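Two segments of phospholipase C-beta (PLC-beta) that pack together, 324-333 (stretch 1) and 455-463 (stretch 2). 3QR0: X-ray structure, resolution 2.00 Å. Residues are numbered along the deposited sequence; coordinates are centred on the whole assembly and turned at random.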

# COMPACT_ATOMS: atom_id res chain seq x y z
N ASN A 324 -7.69 7.55 16.20
CA ASN A 324 -8.97 7.51 16.89
C ASN A 324 -10.02 6.95 15.93
O ASN A 324 -10.39 7.62 14.96
CB ASN A 324 -9.35 8.92 17.35
CG ASN A 324 -10.73 9.00 17.99
OD1 ASN A 324 -11.35 7.99 18.28
ND2 ASN A 324 -11.19 10.22 18.21
N MET A 325 -10.48 5.74 16.21
CA MET A 325 -11.47 5.05 15.38
C MET A 325 -12.89 5.19 15.92
O MET A 325 -13.80 4.48 15.49
CB MET A 325 -11.12 3.56 15.27
CG MET A 325 -9.72 3.29 14.70
SD MET A 325 -9.44 4.11 13.11
CE MET A 325 -10.62 3.26 12.07
N LYS A 326 -13.09 6.11 16.86
CA LYS A 326 -14.37 6.26 17.54
C LYS A 326 -15.08 7.59 17.22
O LYS A 326 -15.77 8.15 18.06
CB LYS A 326 -14.17 6.10 19.05
CG LYS A 326 -13.55 4.75 19.43
CD LYS A 326 -13.29 4.66 20.93
CE LYS A 326 -12.65 3.33 21.30
NZ LYS A 326 -12.76 3.04 22.76
N LEU A 327 -14.91 8.06 15.99
CA LEU A 327 -15.70 9.19 15.49
C LEU A 327 -16.66 8.69 14.41
O LEU A 327 -16.54 7.56 13.93
CB LEU A 327 -14.78 10.28 14.93
CG LEU A 327 -13.82 10.88 15.98
CD1 LEU A 327 -12.86 11.86 15.33
CD2 LEU A 327 -14.61 11.55 17.11
N THR A 328 -17.62 9.53 14.03
CA THR A 328 -18.57 9.20 12.98
C THR A 328 -17.87 8.73 11.69
O THR A 328 -16.80 9.25 11.35
CB THR A 328 -19.48 10.40 12.66
OG1 THR A 328 -20.34 10.08 11.56
CG2 THR A 328 -18.65 11.64 12.31
N LEU A 329 -18.46 7.77 10.98
CA LEU A 329 -17.93 7.29 9.68
C LEU A 329 -17.57 8.41 8.71
O LEU A 329 -16.61 8.29 7.94
CB LEU A 329 -18.94 6.38 8.96
CG LEU A 329 -18.82 4.86 9.14
CD1 LEU A 329 -19.99 4.16 8.43
CD2 LEU A 329 -17.50 4.35 8.60
N ALA A 330 -18.36 9.48 8.72
CA ALA A 330 -18.13 10.64 7.85
C ALA A 330 -16.78 11.32 8.09
O ALA A 330 -16.31 12.08 7.24
CB ALA A 330 -19.28 11.66 8.01
N ALA A 331 -16.14 11.03 9.22
CA ALA A 331 -14.87 11.65 9.59
C ALA A 331 -13.62 11.02 8.96
O ALA A 331 -12.51 11.49 9.21
CB ALA A 331 -14.73 11.66 11.12
N TYR A 332 -13.79 9.98 8.15
CA TYR A 332 -12.65 9.20 7.66
C TYR A 332 -12.55 9.18 6.15
O TYR A 332 -13.55 9.24 5.44
CB TYR A 332 -12.77 7.76 8.17
CG TYR A 332 -12.77 7.68 9.66
CD1 TYR A 332 -11.60 7.48 10.38
CD2 TYR A 332 -13.95 7.82 10.37
CE1 TYR A 332 -11.60 7.42 11.77
CE2 TYR A 332 -13.97 7.77 11.76
CZ TYR A 332 -12.80 7.57 12.45
OH TYR A 332 -12.83 7.52 13.82
N TYR A 333 -11.32 9.07 5.66
CA TYR A 333 -11.08 8.66 4.29
C TYR A 333 -11.07 7.14 4.32
O TYR A 333 -10.39 6.54 5.16
CB TYR A 333 -9.75 9.19 3.78
CG TYR A 333 -9.65 10.69 3.71
CD1 TYR A 333 -10.62 11.45 3.04
CD2 TYR A 333 -8.58 11.36 4.29
CE1 TYR A 333 -10.52 12.84 2.97
CE2 TYR A 333 -8.48 12.75 4.22
CZ TYR A 333 -9.44 13.48 3.56
OH TYR A 333 -9.34 14.85 3.50
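Stretch 2 (455-463) PLPTPYDLR

Stretch 2 lies antiparallel to stretch 1: Tyr460 faces Met325, Thr458 faces Thr328, and Leu456 reaches Leu329 and Ala330. Residues 455-458 are extended, 459-461 take helical phi/psi, and a type I turn runs from Tyr460 to Arg463. Two backbone hydrogen bonds pin the pair, Tyr460 N to Met325 O (3.1 Å) and Leu329 N to Pro457 O (3.1 Å). Between them the chains approach so closely that Thr458 CA makes a C-H...O contact of 3.1 Å with Leu327 O.

Pro459 fills the centre. It has no amide hydrogen to leave unsatisfied, and its phi of -56° suits the start of the turn that follows. Its C-gamma-exo ring lies over one face of Tyr332, with CG 3.8 Å from the ring centroid, while its CB meets Met325 CE at 3.8 Å. Met325, m at all three chi angles, curls its chain so that this terminal methyl comes back against the proline. Tyr332 is in the m rotamer; Tyr332 OH donates to Asn324 O (2.7 Å) and accepts from Leu327 N (3.1 Å). The two bonds tie the ring to the 324-327 loop, leaving one face for Pro459.

Leu329 has a chi1 of -95°, between the wells, and chi2 t. In this pose its CD2 lies 4.2 Å from Pro459 CG and its CD1 4.4 Å from Leu462 CD1, while its CB meets Leu456 CD1 at 4.2 Å. Leu456, m then t, also packs CD1 4.3 Å from Ala330 CB at the 3-10 segment, whose methyl gives it an apolar surface. Beside this apolar patch a water binds Thr328 OG1 (2.7 Å) and accepts from Leu456 N (3.2 Å), giving that amide a partner.

Thr458 acts as a local clasp. With chi1 p, its OG1 accepts from Asp461 N (3.0 Å), and Asp461, in the m rotamer, returns OD2 to Thr458 N (3.1 Å). This reciprocal pair spans the residues with helical phi/psi, and Leu462 N bonds to Pro459 O at 3.0 Å. The methyl CG2 of Thr458 is left to pack 3.4 Å from Lys326 C.

At the exposed border, Lys326 points its CA-to-CB bond away, yet its m, t, t, t chain runs extended across the ring of Tyr460, whose chi1 is t. CE stands 3.9 Å from the Tyr460 ring centroid, almost on the normal, and NZ is 4.6 Å from that centroid in a cation-pi contact. A long aliphatic chain with a charged end suits such an aromatic face.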

# COMPACT_ATOMS: atom_id res chain seq x y z
N PRO A 455 -25.99 11.02 14.46
CA PRO A 455 -24.79 10.77 13.66
C PRO A 455 -24.57 9.30 13.32
O PRO A 455 -25.08 8.41 14.02
CB PRO A 455 -23.66 11.30 14.55
CG PRO A 455 -24.20 11.31 15.93
CD PRO A 455 -25.68 11.50 15.82
N LEU A 456 -23.84 9.05 12.24
CA LEU A 456 -23.49 7.70 11.84
C LEU A 456 -22.67 7.04 12.95
O LEU A 456 -21.97 7.74 13.68
CB LEU A 456 -22.68 7.70 10.55
CG LEU A 456 -23.38 8.22 9.30
CD1 LEU A 456 -22.36 8.63 8.23
CD2 LEU A 456 -24.35 7.19 8.77
N PRO A 457 -22.76 5.71 13.09
CA PRO A 457 -21.88 4.99 14.01
C PRO A 457 -20.40 5.16 13.64
O PRO A 457 -20.09 5.69 12.57
CB PRO A 457 -22.29 3.52 13.83
CG PRO A 457 -23.64 3.55 13.24
CD PRO A 457 -23.70 4.80 12.40
N THR A 458 -19.52 4.72 14.52
CA THR A 458 -18.07 4.85 14.30
C THR A 458 -17.53 3.57 13.68
O THR A 458 -18.15 2.52 13.79
CB THR A 458 -17.32 5.09 15.63
OG1 THR A 458 -17.26 3.87 16.38
CG2 THR A 458 -18.02 6.17 16.46
N PRO A 459 -16.36 3.65 13.02
CA PRO A 459 -15.78 2.40 12.52
C PRO A 459 -15.59 1.36 13.63
O PRO A 459 -15.79 0.16 13.40
CB PRO A 459 -14.43 2.85 11.94
CG PRO A 459 -14.61 4.29 11.60
CD PRO A 459 -15.56 4.83 12.64
N TYR A 460 -15.25 1.83 14.83
CA TYR A 460 -15.06 0.95 15.98
C TYR A 460 -16.37 0.21 16.34
O TYR A 460 -16.34 -0.98 16.65
CB TYR A 460 -14.55 1.76 17.18
CG TYR A 460 -14.08 0.90 18.33
CD1 TYR A 460 -12.81 0.32 18.32
CD2 TYR A 460 -14.89 0.65 19.42
CE1 TYR A 460 -12.37 -0.47 19.37
CE2 TYR A 460 -14.46 -0.14 20.48
CZ TYR A 460 -13.19 -0.70 20.44
OH TYR A 460 -12.76 -1.49 21.48
N ASP A 461 -17.49 0.92 16.26
CA ASP A 461 -18.80 0.31 16.53
C ASP A 461 -19.09 -0.82 15.55
O ASP A 461 -19.78 -1.77 15.90
CB ASP A 461 -19.94 1.33 16.40
CG ASP A 461 -19.90 2.41 17.46
OD1 ASP A 461 -19.35 2.17 18.56
OD2 ASP A 461 -20.43 3.51 17.18
N LEU A 462 -18.56 -0.70 14.33
CA LEU A 462 -18.93 -1.58 13.24
C LEU A 462 -17.80 -2.50 12.77
O LEU A 462 -17.81 -2.96 11.64
CB LEU A 462 -19.44 -0.73 12.07
CG LEU A 462 -20.71 0.08 12.34
CD1 LEU A 462 -21.11 0.86 11.11
CD2 LEU A 462 -21.85 -0.83 12.78
N ARG A 463 -16.85 -2.79 13.66
CA ARG A 463 -15.78 -3.73 13.34
C ARG A 463 -16.37 -5.08 12.95
O ARG A 463 -17.35 -5.53 13.54
CB ARG A 463 -14.83 -3.91 14.52
CG ARG A 463 -13.86 -2.77 14.73
CD ARG A 463 -13.07 -2.99 16.00
NE ARG A 463 -13.97 -2.98 17.16
CZ ARG A 463 -13.70 -3.54 18.34
NH1 ARG A 463 -12.55 -4.17 18.56
NH2 ARG A 463 -14.61 -3.48 19.30
O HOH W 1 -22.48 11.58 10.80